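Local structure of RagB/SusD domain protein (Flavobacterium johnsoniae, 5J90) at residues Y79-D83 with G464-N469; H128-T133 with E431-S437. The protein binds chitin as a SusD homolog encoded in a chitin utilization locus, and probably works at the outer membrane as a lipoprotein. All blocks are in the same frame, centred on the assembly; numbering follows the deposited sequence.

How the interactions relate
Interaction 2 lies near the centre of the chain and is largely buried; interaction 1 sits farther out, about 13 Å away between centres, and is only partly buried. Interaction 2 pairs two helices through charged and polar side chains and three bridging waters, whereas interaction 1 lays a loop and the first residue of a helix along another loop, with leucine, valine and tyrosine carbons between a water-bridged amide-carboxylate bond at one end and a second water at the other. They meet directly: N of I468 lies 2.9 Å from O of T133 and NE1 of W436 3.1 Å from O of V465, both probable hydrogen bonds, so both helices hold segment 464-469.

Interaction 1 of 2, residues Y79-D83 with G464-N469; sequences YALLD and GVRRIN
OD1 of D83 is gripped twice. ND2 of N469 donates to it at 3.0 Å in a nearly straight bond (174°), lying in the plane of its own amide but meeting the carboxylate on the syn side, well out of its plane. A water 2.8 Å from OD1 of D83 donates to it and also to OD1 of N469, which closes a small ring and fixes which way the amide is turned. Asparagine suits this place because it offers a donor and an acceptor side by side. With chi1 57°, CG of N469 sits between its backbone N and carbonyl carbon, and the amide slides past L81, whose CD1 packs 3.7 Å from OD1 of N469 and equally near O of R467. At the other end CG2 of V465 presses obliquely against the Y79 ring, 3.5 Å from CD1, while a second water joins OH of Y79 to N of V465. CA of G464 comes within 3.6 Å of OH of Y79, and glycine suits both this closeness and its positive phi. The contact joins the start of helix 83-108 and its preceding loop to the loop before helix 472-477, with W60 of helix 57-60 packing against L81, V465 and I468.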
loop_
_atom_site.group_PDB
_atom_site.type_symbol
_atom_site.label_atom_id
_atom_site.label_comp_id
_atom_site.label_asym_id
_atom_site.label_seq_id
_atom_site.Cartn_x
_atom_site.Cartn_y
_atom_site.Cartn_z
ATOM N N TYR A 79 6.508 -18.023 11.120
ATOM C CA TYR A 79 5.943 -16.673 11.133
ATOM C C TYR A 79 5.702 -16.109 12.533
ATOM O O TYR A 79 4.901 -15.186 12.712
ATOM C CB TYR A 79 4.673 -16.584 10.279
ATOM C CG TYR A 79 4.870 -16.914 8.806
ATOM C CD1 TYR A 79 6.140 -17.062 8.254
ATOM C CD2 TYR A 79 3.773 -17.069 7.963
ATOM C CE1 TYR A 79 6.309 -17.358 6.896
ATOM C CE2 TYR A 79 3.932 -17.357 6.611
ATOM C CZ TYR A 79 5.199 -17.499 6.082
ATOM O OH TYR A 79 5.365 -17.793 4.748
ATOM N N ALA A 80 6.407 -16.660 13.518
ATOM C CA ALA A 80 6.532 -16.030 14.826
ATOM C C ALA A 80 7.873 -15.307 14.822
ATOM O O ALA A 80 8.915 -15.893 15.123
ATOM C CB ALA A 80 6.467 -17.081 15.956
ATOM N N LEU A 81 7.859 -14.033 14.445
ATOM C CA LEU A 81 9.122 -13.321 14.282
ATOM C C LEU A 81 9.820 -13.183 15.625
ATOM O O LEU A 81 9.205 -12.758 16.611
ATOM C CB LEU A 81 8.908 -11.948 13.632
ATOM C CG LEU A 81 8.277 -11.951 12.234
ATOM C CD1 LEU A 81 8.302 -10.550 11.641
ATOM C CD2 LEU A 81 8.994 -12.930 11.317
ATOM N N LEU A 82 11.096 -13.551 15.664
ATOM C CA LEU A 82 11.845 -13.580 16.922
ATOM C C LEU A 82 12.763 -12.372 17.041
ATOM O O LEU A 82 13.751 -12.252 16.310
ATOM C CB LEU A 82 12.635 -14.887 17.060
ATOM C CG LEU A 82 11.795 -16.170 17.061
ATOM C CD1 LEU A 82 12.678 -17.393 17.296
ATOM C CD2 LEU A 82 10.668 -16.124 18.099
ATOM N N ASP A 83 12.424 -11.466 17.955
ATOM C CA ASP A 83 13.182 -10.225 18.105
ATOM C C ASP A 83 14.642 -10.483 18.464
ATOM O O ASP A 83 15.525 -9.713 18.085
ATOM C CB ASP A 83 12.553 -9.319 19.165
ATOM C CG ASP A 83 11.220 -8.723 18.728
ATOM O OD1 ASP A 83 10.692 -9.076 17.646
ATOM O OD2 ASP A 83 10.679 -7.902 19.498
ATOM N N GLY A 464 2.568 -14.412 3.383
ATOM C CA GLY A 464 3.791 -14.587 4.144
ATOM C C GLY A 464 4.342 -13.308 4.741
ATOM O O GLY A 464 3.637 -12.301 4.896
ATOM N N VAL A 465 5.621 -13.352 5.091
ATOM C CA VAL A 465 6.249 -12.239 5.791
ATOM C C VAL A 465 6.518 -11.094 4.826
ATOM O O VAL A 465 7.212 -11.265 3.812
ATOM C CB VAL A 465 7.569 -12.675 6.462
ATOM C CG1 VAL A 465 8.154 -11.515 7.244
ATOM C CG2 VAL A 465 7.347 -13.898 7.362
ATOM N N ARG A 466 5.953 -9.929 5.129
ATOM C CA ARG A 466 6.118 -8.763 4.257
ATOM C C ARG A 466 7.236 -7.839 4.746
ATOM O O ARG A 466 7.778 -7.051 3.972
ATOM C CB ARG A 466 4.803 -7.988 4.083
ATOM C CG ARG A 466 3.608 -8.859 3.697
ATOM C CD ARG A 466 3.848 -9.791 2.512
ATOM N NE ARG A 466 3.956 -9.078 1.237
ATOM C CZ ARG A 466 3.888 -9.664 0.042
ATOM N NH1 ARG A 466 3.688 -10.973 -0.070
ATOM N NH2 ARG A 466 3.994 -8.939 -1.059
ATOM N N ARG A 467 7.572 -7.921 6.036
ATOM C CA ARG A 467 8.642 -7.103 6.609
ATOM C C ARG A 467 9.011 -7.661 7.966
ATOM O O ARG A 467 8.322 -8.540 8.487
ATOM C CB ARG A 467 8.201 -5.638 6.777
ATOM C CG ARG A 467 7.104 -5.463 7.834
ATOM C CD ARG A 467 6.700 -4.007 7.995
ATOM N NE ARG A 467 7.700 -3.197 8.705
ATOM C CZ ARG A 467 7.731 -3.030 10.024
ATOM N NH1 ARG A 467 6.864 -3.661 10.815
ATOM N NH2 ARG A 467 8.637 -2.220 10.553
ATOM N N ILE A 468 10.089 -7.129 8.542
ATOM C CA ILE A 468 10.427 -7.429 9.930
ATOM C C ILE A 468 10.119 -6.196 10.778
ATOM O O ILE A 468 10.281 -5.052 10.339
ATOM C CB ILE A 468 11.897 -7.897 10.067
ATOM C CG1 ILE A 468 12.093 -9.169 9.239
ATOM C CG2 ILE A 468 12.277 -8.123 11.540
ATOM C CD1 ILE A 468 13.511 -9.741 9.272
ATOM N N ASN A 469 9.648 -6.444 11.999
ATOM C CA ASN A 469 9.303 -5.373 12.935
ATOM C C ASN A 469 10.527 -4.655 13.506
ATOM O O ASN A 469 11.628 -5.222 13.547
ATOM C CB ASN A 469 8.408 -5.907 14.065
ATOM C CG ASN A 469 9.043 -7.061 14.815
ATOM O OD1 ASN A 469 9.379 -8.094 14.226
ATOM N ND2 ASN A 469 9.232 -6.886 16.120
HETATM O O HOH W 1 7.263 -15.486 4.115
HETATM O O HOH W 2 11.462 -9.653 15.064
#

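Interaction 2 of 2, residues H128-T133 with E431-S437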
loop_
_atom_site.group_PDB
_atom_site.type_symbol
_atom_site.label_atom_id
_atom_site.label_comp_id
_atom_site.label_asym_id
_atom_site.label_seq_id
_atom_site.Cartn_x
_atom_site.Cartn_y
_atom_site.Cartn_z
ATOM N N HIS A 128 20.034 -0.524 1.055
ATOM C CA HIS A 128 18.759 -0.850 0.404
ATOM C C HIS A 128 18.190 -2.146 0.985
ATOM O O HIS A 128 16.976 -2.294 1.136
ATOM C CB HIS A 128 18.845 -0.893 -1.140
ATOM C CG HIS A 128 19.333 -2.202 -1.700
ATOM N ND1 HIS A 128 20.672 -2.521 -1.795
ATOM C CD2 HIS A 128 18.657 -3.275 -2.181
ATOM C CE1 HIS A 128 20.800 -3.730 -2.320
ATOM N NE2 HIS A 128 19.593 -4.207 -2.566
ATOM N N ARG A 129 19.071 -3.074 1.358
ATOM C CA ARG A 129 18.642 -4.307 2.015
ATOM C C ARG A 129 17.942 -3.996 3.338
ATOM O O ARG A 129 16.903 -4.583 3.668
ATOM C CB ARG A 129 19.846 -5.228 2.241
ATOM C CG ARG A 129 20.395 -5.826 0.945
ATOM C CD ARG A 129 21.866 -6.278 1.072
ATOM N NE ARG A 129 22.133 -7.077 2.276
ATOM C CZ ARG A 129 21.948 -8.391 2.380
ATOM N NH1 ARG A 129 21.479 -9.103 1.361
ATOM N NH2 ARG A 129 22.231 -9.018 3.518
ATOM N N MET A 130 18.506 -3.056 4.091
ATOM C CA MET A 130 17.929 -2.646 5.365
ATOM C C MET A 130 16.515 -2.091 5.206
ATOM O O MET A 130 15.591 -2.535 5.891
ATOM C CB MET A 130 18.837 -1.616 6.037
ATOM C CG MET A 130 18.482 -1.340 7.502
ATOM S SD MET A 130 18.949 -2.681 8.643
ATOM C CE MET A 130 20.742 -2.571 8.570
ATOM N N THR A 131 16.330 -1.133 4.302
ATOM C CA THR A 131 14.983 -0.601 4.131
ATOM C C THR A 131 14.029 -1.621 3.505
ATOM O O THR A 131 12.844 -1.662 3.847
ATOM C CB THR A 131 14.950 0.747 3.377
ATOM O OG1 THR A 131 13.589 1.177 3.233
ATOM C CG2 THR A 131 15.542 0.621 1.983
ATOM N N ASP A 132 14.543 -2.484 2.639
ATOM C CA ASP A 132 13.697 -3.527 2.076
ATOM C C ASP A 132 13.213 -4.516 3.129
ATOM O O ASP A 132 12.204 -5.191 2.932
ATOM C CB ASP A 132 14.420 -4.255 0.950
ATOM C CG ASP A 132 14.546 -3.416 -0.299
ATOM O OD1 ASP A 132 13.922 -2.335 -0.393
ATOM O OD2 ASP A 132 15.279 -3.862 -1.204
ATOM N N THR A 133 13.925 -4.598 4.253
ATOM C CA THR A 133 13.558 -5.491 5.345
ATOM C C THR A 133 12.585 -4.841 6.336
ATOM O O THR A 133 11.603 -5.459 6.730
ATOM C CB THR A 133 14.826 -5.990 6.066
ATOM O OG1 THR A 133 15.610 -6.754 5.137
ATOM C CG2 THR A 133 14.488 -6.866 7.248
ATOM N N GLU A 431 21.539 -16.077 -2.708
ATOM C CA GLU A 431 21.308 -14.755 -2.104
ATOM C C GLU A 431 19.810 -14.475 -1.853
ATOM O O GLU A 431 19.110 -13.856 -2.661
ATOM C CB GLU A 431 21.960 -13.664 -2.961
ATOM C CG GLU A 431 22.374 -12.415 -2.187
ATOM C CD GLU A 431 21.195 -11.731 -1.513
ATOM O OE1 GLU A 431 20.499 -10.930 -2.180
ATOM O OE2 GLU A 431 20.949 -12.006 -0.321
ATOM N N GLY A 432 19.335 -14.930 -0.706
ATOM C CA GLY A 432 17.914 -14.936 -0.427
ATOM C C GLY A 432 17.237 -13.587 -0.281
ATOM O O GLY A 432 16.036 -13.495 -0.511
ATOM N N GLN A 433 17.979 -12.548 0.088
ATOM C CA GLN A 433 17.359 -11.247 0.330
ATOM C C GLN A 433 16.736 -10.657 -0.938
ATOM O O GLN A 433 15.577 -10.244 -0.920
ATOM C CB GLN A 433 18.370 -10.289 0.966
ATOM C CG GLN A 433 17.847 -8.869 1.202
ATOM C CD GLN A 433 16.745 -8.781 2.251
ATOM O OE1 GLN A 433 16.599 -9.653 3.120
ATOM N NE2 GLN A 433 15.964 -7.712 2.175
ATOM N N GLU A 434 17.477 -10.643 -2.038
ATOM C CA GLU A 434 16.922 -10.115 -3.274
ATOM C C GLU A 434 15.748 -10.969 -3.747
ATOM O O GLU A 434 14.750 -10.446 -4.224
ATOM C CB GLU A 434 18.002 -10.025 -4.346
ATOM C CG GLU A 434 17.528 -9.365 -5.644
ATOM C CD GLU A 434 16.936 -7.979 -5.444
ATOM O OE1 GLU A 434 17.251 -7.301 -4.442
ATOM O OE2 GLU A 434 16.150 -7.545 -6.312
ATOM N N ALA A 435 15.859 -12.289 -3.610
ATOM C CA ALA A 435 14.772 -13.177 -4.017
ATOM C C ALA A 435 13.501 -12.928 -3.212
ATOM O O ALA A 435 12.398 -12.957 -3.765
ATOM C CB ALA A 435 15.207 -14.652 -3.900
ATOM N N TRP A 436 13.654 -12.694 -1.906
ATOM C CA TRP A 436 12.512 -12.366 -1.035
ATOM C C TRP A 436 11.867 -11.040 -1.447
ATOM O O TRP A 436 10.636 -10.928 -1.501
ATOM C CB TRP A 436 12.960 -12.330 0.439
ATOM C CG TRP A 436 11.907 -11.922 1.442
ATOM C CD1 TRP A 436 10.626 -12.398 1.543
ATOM C CD2 TRP A 436 12.070 -10.979 2.505
ATOM N NE1 TRP A 436 9.977 -11.788 2.599
ATOM C CE2 TRP A 436 10.846 -10.919 3.208
ATOM C CE3 TRP A 436 13.139 -10.179 2.935
ATOM C CZ2 TRP A 436 10.658 -10.073 4.306
ATOM C CZ3 TRP A 436 12.956 -9.347 4.031
ATOM C CH2 TRP A 436 11.724 -9.304 4.705
ATOM N N SER A 437 12.683 -10.038 -1.749
ATOM C CA SER A 437 12.128 -8.766 -2.215
ATOM C C SER A 437 11.385 -8.915 -3.549
ATOM O O SER A 437 10.276 -8.405 -3.710
ATOM C CB SER A 437 13.227 -7.710 -2.297
ATOM O OG SER A 437 13.723 -7.455 -0.995
HETATM O O HOH W 3 18.543 -6.846 -2.130
HETATM O O HOH W 4 20.762 -8.377 -1.427
HETATM O O HOH W 5 16.272 -6.363 -0.589
#
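Two helices of the alpha-helical SusD-like fold, 113-134 and 432-442, pack here at 45° with the axes of the touching segments 10.8 Å apart, and the N-terminal end of the second is tied to the first by a salt bridge. E431 is its N-cap: OE1 accepts from N of E434 at 3.0 Å, and OE2 from N of Q433, which approaches from above the carboxylate plane. Glutamate reaches back to these amides because its chain bends at chi2 (-60°). The same OE2 meets NH1 of R129 at the edge of the guanidinium, a weak, long salt bridge at 3.4 Å, while a water linking NH1 of R129 to OE1 of E431 reinforces it. Q53 adds a bond to each, NE2 to OE2 of E431 and OE1 to NH2 of R129, and the helix end probably helps stabilise the carboxylate's negative charge.

Q433 fills the space between the helices. Its CB and CG pack obliquely against NH1 of R129, and its amide turns toward T133, where NE2 makes a weak bond to OG1 at 3.1 Å; its OE1 goes to S57. Threonine suits this position because its hydroxyl can also donate, at 2.9 Å from OG1 of T133 to O of R129, one turn earlier in its own helix. The indole of W436 brings CZ3 up to T133, with OG1 near the plane of the ring at its edge. Farther along, R213 of helix 196-213 forms salt bridges with both D132 and E434, so two nearby acids share one cation. OD1 of D132 is hydrogen-bonded to OH of Y158. Aspartate and serine suit the place, since one water donates to OD2 of D132 at 2.8 Å, accepts from NE2 of Q433 and bonds to OG of S437.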